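Putative uncharacterized protein PH0300 (Pyrococcus horikoshii, PDB 3VRH) catalyses the ATP-dependent 2-thiolation of 5-methyluridine 54 in the T loop of tRNAs, a modification that stabilises these tRNAs against heat. Local coordinates at residues Tyr41-Lys46 and Lys191-Leu196; Asn73-His78 and Gly102-Ile107; Tyr144-Asp149 and Asn297-Ser302. All blocks are in the same frame, centred on the assembly; numbering follows the deposited sequence.

Contact 1. Residues Tyr41-Lys46 and Lys191-Leu196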
ATOM      1  N   TYR A  41       3.659  15.150  19.888  1.00 32.96           N
ATOM      2  CA  TYR A  41       3.728  13.743  20.243  1.00 31.25           C
ATOM      3  C   TYR A  41       4.434  13.513  21.567  1.00 32.11           C
ATOM      4  O   TYR A  41       4.662  12.368  21.957  1.00 34.74           O
ATOM      5  CB  TYR A  41       4.375  12.929  19.114  1.00 32.90           C
ATOM      6  CG  TYR A  41       3.563  12.963  17.841  1.00 29.97           C
ATOM      7  CD1 TYR A  41       2.378  12.240  17.733  1.00 35.71           C
ATOM      8  CD2 TYR A  41       3.964  13.729  16.757  1.00 35.67           C
ATOM      9  CE1 TYR A  41       1.617  12.277  16.577  1.00 30.17           C
ATOM     10  CE2 TYR A  41       3.212  13.765  15.587  1.00 32.88           C
ATOM     11  CZ  TYR A  41       2.037  13.045  15.509  1.00 36.81           C
ATOM     12  OH  TYR A  41       1.286  13.079  14.355  1.00 40.34           O
ATOM     13  N   LYS A  42       4.756  14.604  22.260  1.00 34.42           N
ATOM     14  CA  LYS A  42       5.433  14.543  23.562  1.00 37.11           C
ATOM     15  C   LYS A  42       6.679  13.646  23.502  1.00 36.79           C
ATOM     16  O   LYS A  42       6.880  12.774  24.365  1.00 31.18           O
ATOM     17  CB  LYS A  42       4.472  14.028  24.644  1.00 38.99           C
ATOM     18  CG  LYS A  42       3.056  14.562  24.544  1.00 40.79           C
ATOM     19  CD  LYS A  42       2.923  15.889  25.252  1.00 46.57           C
ATOM     20  CE  LYS A  42       2.082  15.740  26.521  1.00 62.00           C
ATOM     21  NZ  LYS A  42       2.214  16.912  27.456  1.00 66.74           N
ATOM     22  N   LEU A  43       7.501  13.862  22.478  1.00 29.69           N
ATOM     23  CA  LEU A  43       8.631  12.986  22.194  1.00 31.77           C
ATOM     24  C   LEU A  43       9.731  13.169  23.205  1.00 32.23           C
ATOM     25  O   LEU A  43      10.322  12.195  23.660  1.00 33.67           O
ATOM     26  CB  LEU A  43       9.200  13.280  20.802  1.00 28.78           C
ATOM     27  CG  LEU A  43       8.207  13.050  19.668  1.00 30.29           C
ATOM     28  CD1 LEU A  43       8.858  13.391  18.330  1.00 28.01           C
ATOM     29  CD2 LEU A  43       7.728  11.611  19.708  1.00 25.18           C
ATOM     30  N   LEU A  44       9.992  14.430  23.544  1.00 32.20           N
ATOM     31  CA  LEU A  44      11.164  14.814  24.316  1.00 36.36           C
ATOM     32  C   LEU A  44      10.848  15.966  25.269  1.00 41.72           C
ATOM     33  O   LEU A  44       9.945  16.767  25.012  1.00 38.13           O
ATOM     34  CB  LEU A  44      12.287  15.269  23.371  1.00 31.50           C
ATOM     35  CG  LEU A  44      12.848  14.224  22.400  1.00 33.49           C
ATOM     36  CD1 LEU A  44      13.802  14.860  21.401  1.00 30.46           C
ATOM     37  CD2 LEU A  44      13.536  13.094  23.184  1.00 32.82           C
ATOM     38  N   THR A  45      11.598  16.044  26.364  1.00 35.86           N
ATOM     39  CA  THR A  45      11.588  17.231  27.208  1.00 37.38           C
ATOM     40  C   THR A  45      13.021  17.727  27.372  1.00 41.92           C
ATOM     41  O   THR A  45      13.980  16.957  27.254  1.00 37.75           O
ATOM     42  CB  THR A  45      10.971  16.968  28.600  1.00 42.62           C
ATOM     43  OG1 THR A  45      11.746  15.985  29.301  1.00 40.70           O
ATOM     44  CG2 THR A  45       9.547  16.480  28.482  1.00 44.11           C
ATOM     45  N   LYS A  46      13.165  19.014  27.661  1.00 42.05           N
ATOM     46  CA  LYS A  46      14.480  19.639  27.671  1.00 39.23           C
ATOM     47  C   LYS A  46      15.415  19.128  28.773  1.00 39.43           C
ATOM     48  O   LYS A  46      16.608  19.421  28.772  1.00 45.19           O
ATOM     49  CB  LYS A  46      14.330  21.150  27.755  1.00 40.92           C
ATOM     50  CG  LYS A  46      15.293  21.901  26.857  1.00 48.64           C
ATOM     51  CD  LYS A  46      14.740  22.018  25.459  1.00 36.75           C
ATOM     52  CE  LYS A  46      14.434  23.466  25.152  1.00 36.96           C
ATOM     53  NZ  LYS A  46      13.633  23.581  23.919  1.00 37.15           N
ATOM     54  N   LYS A 191      13.428   4.566  25.244  1.00 31.93           N
ATOM     55  CA  LYS A 191      12.496   5.318  24.407  1.00 34.64           C
ATOM     56  C   LYS A 191      13.163   5.770  23.108  1.00 31.78           C
ATOM     57  O   LYS A 191      14.232   6.399  23.145  1.00 29.43           O
ATOM     58  CB  LYS A 191      11.959   6.551  25.149  1.00 31.13           C
ATOM     59  CG  LYS A 191      11.044   7.416  24.291  1.00 31.92           C
ATOM     60  CD  LYS A 191      10.284   8.456  25.097  1.00 34.57           C
ATOM     61  CE  LYS A 191      11.213   9.539  25.597  1.00 34.37           C
ATOM     62  NZ  LYS A 191      10.497  10.826  25.822  1.00 37.65           N
ATOM     63  N   LYS A 192      12.532   5.442  21.978  1.00 23.27           N
ATOM     64  CA  LYS A 192      13.001   5.853  20.651  1.00 31.18           C
ATOM     65  C   LYS A 192      11.995   6.797  20.023  1.00 28.18           C
ATOM     66  O   LYS A 192      10.801   6.486  19.979  1.00 29.82           O
ATOM     67  CB  LYS A 192      13.217   4.642  19.720  1.00 28.54           C
ATOM     68  CG  LYS A 192      14.455   3.835  20.044  1.00 34.70           C
ATOM     69  CD  LYS A 192      14.677   2.633  19.119  1.00 34.20           C
ATOM     70  CE  LYS A 192      15.476   2.982  17.862  1.00 41.20           C
ATOM     71  NZ  LYS A 192      15.725   1.751  17.036  1.00 37.74           N
ATOM     72  N   VAL A 193      12.481   7.936  19.534  1.00 23.69           N
ATOM     73  CA  VAL A 193      11.636   8.957  18.928  1.00 21.88           C
ATOM     74  C   VAL A 193      12.149   9.393  17.552  1.00 25.36           C
ATOM     75  O   VAL A 193      13.324   9.207  17.229  1.00 25.09           O
ATOM     76  CB  VAL A 193      11.492  10.195  19.842  1.00 26.01           C
ATOM     77  CG1 VAL A 193      10.814   9.824  21.139  1.00 24.94           C
ATOM     78  CG2 VAL A 193      12.868  10.828  20.114  1.00 25.66           C
ATOM     79  N   LYS A 194      11.251   9.967  16.755  1.00 24.23           N
ATOM     80  CA  LYS A 194      11.545  10.397  15.387  1.00 23.72           C
ATOM     81  C   LYS A 194      11.115  11.859  15.247  1.00 22.37           C
ATOM     82  O   LYS A 194       9.984  12.149  14.819  1.00 24.71           O
ATOM     83  CB  LYS A 194      10.783   9.512  14.362  1.00 21.75           C
ATOM     84  CG  LYS A 194      11.248   8.062  14.332  1.00 26.69           C
ATOM     85  CD  LYS A 194      10.440   7.185  13.367  1.00 25.12           C
ATOM     86  CE  LYS A 194      10.955   5.749  13.417  1.00 25.39           C
ATOM     87  NZ  LYS A 194      10.308   4.863  12.399  1.00 26.95           N
ATOM     88  N   PRO A 195      11.995  12.786  15.642  1.00 18.77           N
ATOM     89  CA  PRO A 195      11.697  14.222  15.572  1.00 21.66           C
ATOM     90  C   PRO A 195      11.488  14.764  14.152  1.00 23.98           C
ATOM     91  O   PRO A 195      10.868  15.812  13.980  1.00 19.65           O
ATOM     92  CB  PRO A 195      12.946  14.872  16.197  1.00 24.29           C
ATOM     93  CG  PRO A 195      13.603  13.769  17.005  1.00 24.10           C
ATOM     94  CD  PRO A 195      13.297  12.507  16.285  1.00 18.52           C
ATOM     95  N   LEU A 196      12.009  14.070  13.149  1.00 22.11           N
ATOM     96  CA  LEU A 196      11.844  14.521  11.778  1.00 25.20           C
ATOM     97  C   LEU A 196      10.609  13.883  11.128  1.00 26.19           C
ATOM     98  O   LEU A 196      10.464  13.910   9.906  1.00 24.11           O
ATOM     99  CB  LEU A 196      13.081  14.188  10.952  1.00 22.97           C
ATOM    100  CG  LEU A 196      14.416  14.773  11.421  1.00 27.45           C
ATOM    101  CD1 LEU A 196      15.457  14.591  10.320  1.00 21.02           C
ATOM    102  CD2 LEU A 196      14.278  16.259  11.841  1.00 21.16           C
TER

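Contact 2. Residues Asn73-His78 and Gly102-Ile107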
ATOM      1  N   ASN A  73      19.622  18.366  25.197  1.00 33.18           N
ATOM      2  CA  ASN A  73      20.881  17.812  25.685  1.00 41.41           C
ATOM      3  C   ASN A  73      21.250  16.563  24.888  1.00 32.09           C
ATOM      4  O   ASN A  73      20.815  15.460  25.206  1.00 29.74           O
ATOM      5  CB  ASN A  73      20.795  17.492  27.187  1.00 40.47           C
ATOM      6  CG  ASN A  73      22.041  16.797  27.705  1.00 42.82           C
ATOM      7  OD1 ASN A  73      23.114  16.896  27.107  1.00 44.14           O
ATOM      8  ND2 ASN A  73      21.904  16.084  28.818  1.00 46.33           N
ATOM      9  N   ILE A  74      22.055  16.730  23.847  1.00 29.25           N
ATOM     10  CA  ILE A  74      22.271  15.594  22.967  1.00 31.68           C
ATOM     11  C   ILE A  74      23.727  15.165  22.885  1.00 32.80           C
ATOM     12  O   ILE A  74      24.636  15.993  22.872  1.00 32.62           O
ATOM     13  CB  ILE A  74      21.706  15.844  21.555  1.00 34.85           C
ATOM     14  CG1 ILE A  74      22.448  16.992  20.886  1.00 36.04           C
ATOM     15  CG2 ILE A  74      20.202  16.154  21.600  1.00 27.11           C
ATOM     16  CD1 ILE A  74      22.817  16.690  19.467  1.00 32.44           C
ATOM     17  N   GLU A  75      23.933  13.855  22.861  1.00 25.12           N
ATOM     18  CA  GLU A  75      25.230  13.281  22.535  1.00 30.59           C
ATOM     19  C   GLU A  75      24.993  12.360  21.346  1.00 28.94           C
ATOM     20  O   GLU A  75      23.855  11.939  21.111  1.00 24.72           O
ATOM     21  CB  GLU A  75      25.822  12.531  23.737  1.00 26.27           C
ATOM     22  CG  GLU A  75      25.956  13.437  24.992  1.00 27.36           C
ATOM     23  CD  GLU A  75      26.637  12.766  26.184  1.00 32.76           C
ATOM     24  OE1 GLU A  75      27.395  11.796  25.987  1.00 31.16           O
ATOM     25  OE2 GLU A  75      26.415  13.219  27.328  1.00 40.53           O
ATOM     26  N   CYS A  76      26.045  12.065  20.589  1.00 25.07           N
ATOM     27  CA  CYS A  76      25.886  11.267  19.390  1.00 27.40           C
ATOM     28  C   CYS A  76      26.686   9.993  19.462  1.00 29.50           C
ATOM     29  O   CYS A  76      27.725   9.931  20.132  1.00 25.70           O
ATOM     30  CB  CYS A  76      26.275  12.072  18.157  1.00 24.49           C
ATOM     31  SG  CYS A  76      25.362  13.605  18.037  1.00 25.25           S
ATOM     32  N   LEU A  77      26.180   8.971  18.780  1.00 22.55           N
ATOM     33  CA  LEU A  77      26.863   7.698  18.678  1.00 21.97           C
ATOM     34  C   LEU A  77      26.979   7.315  17.212  1.00 27.35           C
ATOM     35  O   LEU A  77      25.977   7.289  16.492  1.00 26.54           O
ATOM     36  CB  LEU A  77      26.089   6.611  19.423  1.00 25.41           C
ATOM     37  CG  LEU A  77      26.491   5.169  19.099  1.00 24.24           C
ATOM     38  CD1 LEU A  77      27.891   4.874  19.607  1.00 25.83           C
ATOM     39  CD2 LEU A  77      25.486   4.170  19.673  1.00 25.21           C
ATOM     40  N   HIS A  78      28.198   7.007  16.773  1.00 22.94           N
ATOM     41  CA  HIS A  78      28.401   6.505  15.426  1.00 22.99           C
ATOM     42  C   HIS A  78      28.801   5.057  15.480  1.00 25.68           C
ATOM     43  O   HIS A  78      29.762   4.704  16.155  1.00 26.40           O
ATOM     44  CB  HIS A  78      29.484   7.283  14.695  1.00 25.55           C
ATOM     45  CG  HIS A  78      29.860   6.680  13.381  1.00 24.10           C
ATOM     46  ND1 HIS A  78      29.030   6.720  12.282  1.00 23.75           N
ATOM     47  CD2 HIS A  78      30.970   6.009  12.992  1.00 22.07           C
ATOM     48  CE1 HIS A  78      29.614   6.104  11.269  1.00 26.42           C
ATOM     49  NE2 HIS A  78      30.796   5.671  11.673  1.00 25.46           N
ATOM     50  N   GLY A 102      28.632  20.406  17.452  1.00 27.13           N
ATOM     51  CA  GLY A 102      29.108  20.688  18.797  1.00 29.89           C
ATOM     52  C   GLY A 102      28.588  19.668  19.795  1.00 31.51           C
ATOM     53  O   GLY A 102      28.341  19.983  20.953  1.00 32.67           O
ATOM     54  N   ALA A 103      28.406  18.434  19.338  1.00 29.28           N
ATOM     55  CA  ALA A 103      27.932  17.384  20.216  1.00 30.50           C
ATOM     56  C   ALA A 103      29.052  16.392  20.465  1.00 29.42           C
ATOM     57  O   ALA A 103      29.821  16.084  19.555  1.00 30.77           O
ATOM     58  CB  ALA A 103      26.718  16.674  19.587  1.00 31.23           C
ATOM     59  N   PRO A 104      29.156  15.889  21.699  1.00 26.29           N
ATOM     60  CA  PRO A 104      30.096  14.792  21.973  1.00 29.20           C
ATOM     61  C   PRO A 104      29.756  13.587  21.085  1.00 29.51           C
ATOM     62  O   PRO A 104      28.573  13.258  20.920  1.00 28.22           O
ATOM     63  CB  PRO A 104      29.809  14.421  23.436  1.00 29.24           C
ATOM     64  CG  PRO A 104      29.021  15.573  23.998  1.00 36.04           C
ATOM     65  CD  PRO A 104      28.281  16.190  22.842  1.00 28.18           C
ATOM     66  N   LEU A 105      30.771  12.935  20.532  1.00 28.58           N
ATOM     67  CA  LEU A 105      30.525  11.790  19.662  1.00 28.51           C
ATOM     68  C   LEU A 105      31.211  10.551  20.203  1.00 26.09           C
ATOM     69  O   LEU A 105      32.428  10.532  20.421  1.00 28.48           O
ATOM     70  CB  LEU A 105      30.988  12.076  18.230  1.00 24.20           C
ATOM     71  CG  LEU A 105      31.048  10.863  17.297  1.00 28.73           C
ATOM     72  CD1 LEU A 105      29.658  10.237  17.102  1.00 22.06           C
ATOM     73  CD2 LEU A 105      31.633  11.316  15.973  1.00 28.51           C
ATOM     74  N   HIS A 106      30.414   9.525  20.448  1.00 25.04           N
ATOM     75  CA  HIS A 106      30.939   8.241  20.892  1.00 27.32           C
ATOM     76  C   HIS A 106      31.014   7.328  19.690  1.00 27.66           C
ATOM     77  O   HIS A 106      30.143   7.380  18.808  1.00 25.52           O
ATOM     78  CB  HIS A 106      30.010   7.633  21.929  1.00 25.38           C
ATOM     79  CG  HIS A 106      29.632   8.584  23.024  1.00 29.14           C
ATOM     80  ND1 HIS A 106      30.460   8.851  24.092  1.00 31.40           N
ATOM     81  CD2 HIS A 106      28.516   9.331  23.216  1.00 28.60           C
ATOM     82  CE1 HIS A 106      29.872   9.722  24.895  1.00 32.70           C
ATOM     83  NE2 HIS A 106      28.692  10.030  24.385  1.00 31.97           N
ATOM     84  N   ILE A 107      32.041   6.491  19.645  1.00 24.95           N
ATOM     85  CA  ILE A 107      32.172   5.571  18.531  1.00 30.19           C
ATOM     86  C   ILE A 107      32.289   4.123  18.974  1.00 29.67           C
ATOM     87  O   ILE A 107      33.094   3.794  19.856  1.00 27.94           O
ATOM     88  CB  ILE A 107      33.377   5.924  17.645  1.00 32.71           C
ATOM     89  CG1 ILE A 107      33.307   7.393  17.224  1.00 26.73           C
ATOM     90  CG2 ILE A 107      33.429   4.984  16.421  1.00 24.44           C
ATOM     91  CD1 ILE A 107      34.603   7.943  16.669  1.00 32.30           C
TER

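Contact 3. Residues Tyr144-Asp149 and Asn297-Ser302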
ATOM      1  N   TYR A 144      21.324   2.400  27.035  1.00 27.66           N
ATOM      2  CA  TYR A 144      20.909   1.831  28.308  1.00 36.50           C
ATOM      3  C   TYR A 144      22.060   1.853  29.314  1.00 33.81           C
ATOM      4  O   TYR A 144      21.922   2.407  30.406  1.00 33.05           O
ATOM      5  CB  TYR A 144      20.377   0.411  28.104  1.00 31.30           C
ATOM      6  CG  TYR A 144      20.231  -0.384  29.380  1.00 39.19           C
ATOM      7  CD1 TYR A 144      19.284  -0.037  30.334  1.00 40.76           C
ATOM      8  CD2 TYR A 144      21.045  -1.492  29.630  1.00 43.54           C
ATOM      9  CE1 TYR A 144      19.155  -0.762  31.513  1.00 44.28           C
ATOM     10  CE2 TYR A 144      20.923  -2.227  30.802  1.00 49.83           C
ATOM     11  CZ  TYR A 144      19.973  -1.859  31.737  1.00 54.73           C
ATOM     12  OH  TYR A 144      19.852  -2.587  32.900  1.00 62.61           O
ATOM     13  N   ASP A 145      23.182   1.257  28.917  1.00 30.06           N
ATOM     14  CA  ASP A 145      24.400   1.210  29.720  1.00 31.65           C
ATOM     15  C   ASP A 145      24.853   2.562  30.228  1.00 32.34           C
ATOM     16  O   ASP A 145      25.449   2.652  31.298  1.00 38.16           O
ATOM     17  CB  ASP A 145      25.549   0.613  28.911  1.00 30.93           C
ATOM     18  CG  ASP A 145      25.432  -0.875  28.760  1.00 34.28           C
ATOM     19  OD1 ASP A 145      24.545  -1.461  29.408  1.00 37.19           O
ATOM     20  OD2 ASP A 145      26.232  -1.466  28.005  1.00 37.99           O
ATOM     21  N   ASN A 146      24.588   3.611  29.460  1.00 24.93           N
ATOM     22  CA  ASN A 146      25.080   4.941  29.801  1.00 33.02           C
ATOM     23  C   ASN A 146      24.010   5.838  30.393  1.00 35.98           C
ATOM     24  O   ASN A 146      24.236   7.030  30.570  1.00 35.78           O
ATOM     25  CB  ASN A 146      25.723   5.623  28.583  1.00 30.18           C
ATOM     26  CG  ASN A 146      27.073   5.036  28.241  1.00 28.47           C
ATOM     27  OD1 ASN A 146      28.073   5.407  28.847  1.00 26.94           O
ATOM     28  ND2 ASN A 146      27.111   4.096  27.281  1.00 26.52           N
ATOM     29  N   GLY A 147      22.840   5.269  30.669  1.00 36.92           N
ATOM     30  CA  GLY A 147      21.770   6.021  31.312  1.00 36.28           C
ATOM     31  C   GLY A 147      21.099   7.112  30.490  1.00 36.50           C
ATOM     32  O   GLY A 147      20.588   8.090  31.055  1.00 36.58           O
ATOM     33  N   PHE A 148      21.085   6.959  29.166  1.00 33.51           N
ATOM     34  CA  PHE A 148      20.369   7.914  28.321  1.00 32.32           C
ATOM     35  C   PHE A 148      18.867   7.720  28.498  1.00 29.80           C
ATOM     36  O   PHE A 148      18.416   6.619  28.793  1.00 31.38           O
ATOM     37  CB  PHE A 148      20.765   7.769  26.848  1.00 33.56           C
ATOM     38  CG  PHE A 148      22.108   8.352  26.534  1.00 32.81           C
ATOM     39  CD1 PHE A 148      22.235   9.699  26.205  1.00 28.16           C
ATOM     40  CD2 PHE A 148      23.249   7.564  26.601  1.00 30.36           C
ATOM     41  CE1 PHE A 148      23.470  10.241  25.939  1.00 28.74           C
ATOM     42  CE2 PHE A 148      24.489   8.104  26.339  1.00 27.78           C
ATOM     43  CZ  PHE A 148      24.598   9.445  26.000  1.00 29.74           C
ATOM     44  N   ASP A 149      18.103   8.797  28.336  1.00 27.99           N
ATOM     45  CA  ASP A 149      16.654   8.728  28.503  1.00 34.28           C
ATOM     46  C   ASP A 149      15.919   8.439  27.204  1.00 36.50           C
ATOM     47  O   ASP A 149      14.760   8.025  27.218  1.00 34.10           O
ATOM     48  CB  ASP A 149      16.124  10.034  29.089  1.00 32.66           C
ATOM     49  CG  ASP A 149      16.735  10.344  30.438  1.00 36.72           C
ATOM     50  OD1 ASP A 149      16.840   9.415  31.269  1.00 34.80           O
ATOM     51  OD2 ASP A 149      17.135  11.504  30.653  1.00 36.22           O
ATOM     52  N   ASN A 297      29.819  -4.440  27.566  1.00 34.05           N
ATOM     53  CA  ASN A 297      29.625  -3.285  28.429  1.00 34.51           C
ATOM     54  C   ASN A 297      29.904  -2.019  27.639  1.00 34.83           C
ATOM     55  O   ASN A 297      31.050  -1.756  27.297  1.00 32.64           O
ATOM     56  CB  ASN A 297      30.572  -3.376  29.624  1.00 39.17           C
ATOM     57  CG  ASN A 297      30.209  -2.413  30.729  1.00 42.46           C
ATOM     58  OD1 ASN A 297      29.384  -1.517  30.546  1.00 37.71           O
ATOM     59  ND2 ASN A 297      30.824  -2.597  31.895  1.00 47.02           N
ATOM     60  N   PHE A 298      28.862  -1.241  27.344  1.00 30.75           N
ATOM     61  CA  PHE A 298      29.032  -0.028  26.537  1.00 31.87           C
ATOM     62  C   PHE A 298      29.216   1.236  27.358  1.00 32.40           C
ATOM     63  O   PHE A 298      29.314   2.336  26.800  1.00 26.97           O
ATOM     64  CB  PHE A 298      27.888   0.157  25.543  1.00 26.75           C
ATOM     65  CG  PHE A 298      27.920  -0.817  24.409  1.00 30.69           C
ATOM     66  CD1 PHE A 298      28.849  -0.681  23.393  1.00 28.61           C
ATOM     67  CD2 PHE A 298      27.023  -1.862  24.355  1.00 30.74           C
ATOM     68  CE1 PHE A 298      28.880  -1.566  22.355  1.00 26.08           C
ATOM     69  CE2 PHE A 298      27.048  -2.757  23.311  1.00 30.80           C
ATOM     70  CZ  PHE A 298      27.973  -2.612  22.310  1.00 29.10           C
ATOM     71  N   LYS A 299      29.263   1.072  28.680  1.00 32.01           N
ATOM     72  CA  LYS A 299      29.527   2.179  29.586  1.00 29.86           C
ATOM     73  C   LYS A 299      30.834   2.914  29.238  1.00 33.11           C
ATOM     74  O   LYS A 299      31.881   2.295  29.017  1.00 32.29           O
ATOM     75  CB  LYS A 299      29.579   1.671  31.031  1.00 35.71           C
ATOM     76  CG  LYS A 299      29.910   2.748  32.044  1.00 40.58           C
ATOM     77  CD  LYS A 299      28.815   3.798  32.131  1.00 37.88           C
ATOM     78  CE  LYS A 299      29.113   4.804  33.236  1.00 38.77           C
ATOM     79  NZ  LYS A 299      30.178   5.774  32.843  1.00 42.24           N
ATOM     80  N   VAL A 300      30.758   4.240  29.166  1.00 30.80           N
ATOM     81  CA  VAL A 300      31.939   5.040  28.882  1.00 35.33           C
ATOM     82  C   VAL A 300      32.039   6.209  29.858  1.00 37.28           C
ATOM     83  O   VAL A 300      31.024   6.740  30.329  1.00 37.91           O
ATOM     84  CB  VAL A 300      31.961   5.570  27.416  1.00 33.56           C
ATOM     85  CG1 VAL A 300      32.027   4.422  26.410  1.00 30.56           C
ATOM     86  CG2 VAL A 300      30.758   6.460  27.137  1.00 30.80           C
ATOM     87  N   SER A 301      33.263   6.618  30.157  1.00 39.41           N
ATOM     88  CA  SER A 301      33.467   7.766  31.036  1.00 44.85           C
ATOM     89  C   SER A 301      33.883   9.003  30.257  1.00 44.34           C
ATOM     90  O   SER A 301      33.933  10.095  30.816  1.00 40.68           O
ATOM     91  CB  SER A 301      34.500   7.454  32.126  1.00 41.93           C
ATOM     92  OG  SER A 301      35.613   6.766  31.592  1.00 42.22           O
ATOM     93  N   SER A 302      34.157   8.827  28.963  1.00 43.65           N
ATOM     94  CA  SER A 302      34.654   9.917  28.123  1.00 36.87           C
ATOM     95  C   SER A 302      34.643   9.549  26.642  1.00 38.36           C
ATOM     96  O   SER A 302      34.305   8.424  26.269  1.00 38.03           O
ATOM     97  CB  SER A 302      36.088  10.266  28.525  1.00 36.02           C
ATOM     98  OG  SER A 302      36.898   9.110  28.436  1.00 40.94           O
TER

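Contact 1. Residues Tyr41-Lys46 and Lys191-Leu196
L43 and V193 form the tight part of this contact. The two side chains slide past each other in opposite directions. L43 CB lies 3.8 Å from V193 CG1, and L43 CD2 also rests on that methyl. The other L43 branch, CD1, meets K194 O at 3.9 Å and also touches P195 CA. L44 adds a second apolar touch, its CD2 lying 3.9 Å from V193 CG2. V193 is thus gripped by one leucine on each methyl. A150, A152 and I182 of the neighbouring strands and helix 23-40 help to bury this cluster. It packs the loop after helix 23-40 against strand 191-193 of the PP-loop domain sheet. The helix ends in a Schellman motif with K42, at positive phi, as its C-prime residue.

The outer side is polar and more open. K42 is exposed, and its CB points away from the strand. K191, partly exposed, bridges to the loop. Its chain bends at chi3 (70°), which swings CE round to 3.4 Å from L43 O. NZ then donates to L43 O at 2.6 Å, from above the carbonyl plane (38° out of it). E48 takes the same NZ in a salt bridge. The ammonium group therefore joins a backbone carbonyl to a carboxylate, and its charge is probably largely balanced by E48 beside the apolar cluster.

Contact 2. Residues Asn73-His78 and Gly102-Ile107
Strands 73-78 and 105-107 pair in parallel, with C76 opposite L105, L77 opposite H106 and H78 opposite I107, and their axes at 26°. They are the two strands of a beta-alpha-beta unit in the PP-loop domain, joined by helix 87-101. C76 N donates to P104 O, H106 N to C76 O at 2.7 Å, and H78 N to H106 O. The second of these is nearly straight at the hydrogen (176°).

C76, H78, L105 and I107 point to the face that helix 87-101 packs on. C76 SG meets A103 CB at 3.7 Å, and I74 CD1 touches the same methyl at 3.9 Å. L105 CD1 reaches across to H78 CB at 3.8 Å. H78 directs its ND1 to V54 O.

L77 and H106 occupy the other face, where L77 CD1 lies 3.5 Å from H106 O. H106 CG stands anti to its carbonyl carbon (chi1 -49°), beside the backbone N, and NE2 of the ring donates to E75 OE1 at 2.7 Å. The ring also meets F142 and V300. E75 lays its CG against P104 CG, the two side chains crossing at about a right angle. R49 holds the other carboxylate oxygen of E75, OE2, in a salt bridge. An alanine in place of H106 would probably leave E75 OE1 without its ring partner and open a gap beside V300 and F142. In the bond between them, E75 OE1 lies in the plane of the H106 ring and is met nearly along its C-O axis.

Contact 3. Residues Tyr144-Asp149 and Asn297-Ser302
This is a polar surface contact in which the C-terminal end of helix 127-145 is tied to the loop 297-302, near the C terminus of the chain. D145, in the last turn, and N146, just after it, bind the backbone of the loop through three side-chain hydrogen bonds. The helix closes in a Schellman motif with G147, at positive phi, as its C-prime residue.

D145 points toward the loop. Its OD2 accepts from F298 N at 2.7 Å, on the anti side and 25° out of the carboxylate plane. The same oxygen lies 3.4 Å from F298 CB, near the plane of the ring at its edge. It also forms a salt bridge with K141. The F298 ring packs on helix 127-145 at I138 and F142, and on V108 of strand 105-109.

N146 uses both ends of its amide. OD1 accepts from V300 N at 2.9 Å, in the carbonyl plane and on a lone pair. ND2 donates to F298 O, also at 2.9 Å, but stands well above that carbonyl plane. ND2 also bonds F142 O of helix 127-145. The two bonds from the N146 amide to the loop backbone thus span K299, whose CD lies 3.7 Å from N146 OD1. V300 CG2 touches the same oxygen at 3.4 Å.

Within the loop, N297 OD1 and K299 N form an Asx turn. Bonding at both ends is likely to fix the orientation of the N146 amide. Beyond the F298 ring packing, the bonds across grip main chain, so they would probably depend little on loop side-chain identities.

Overall arrangement
From the N terminus, the chain leaves helix 23-40 into segment 41-46, which meets strand 191-193 and so closes the long loop of contact 1. Contact 2 closes inside that loop, between adjacent parallel strands at one edge of the sheet. Contact 3 opens after it at 144-149, still within the loop of contact 1, but closes only near the C terminus at 297-302. Contacts 1 and 3 therefore cross, while 2 and 3 follow in series. Contacts 1 and 3 touch where K191 CB meets D149 O. Contacts 2 and 3 meet at F148 and V300. Contact 1 ties the loop after helix 23-40 to the sheet, contact 2 pairs two of its strands, and contact 3 ties the C-terminal loop to helix 127-145.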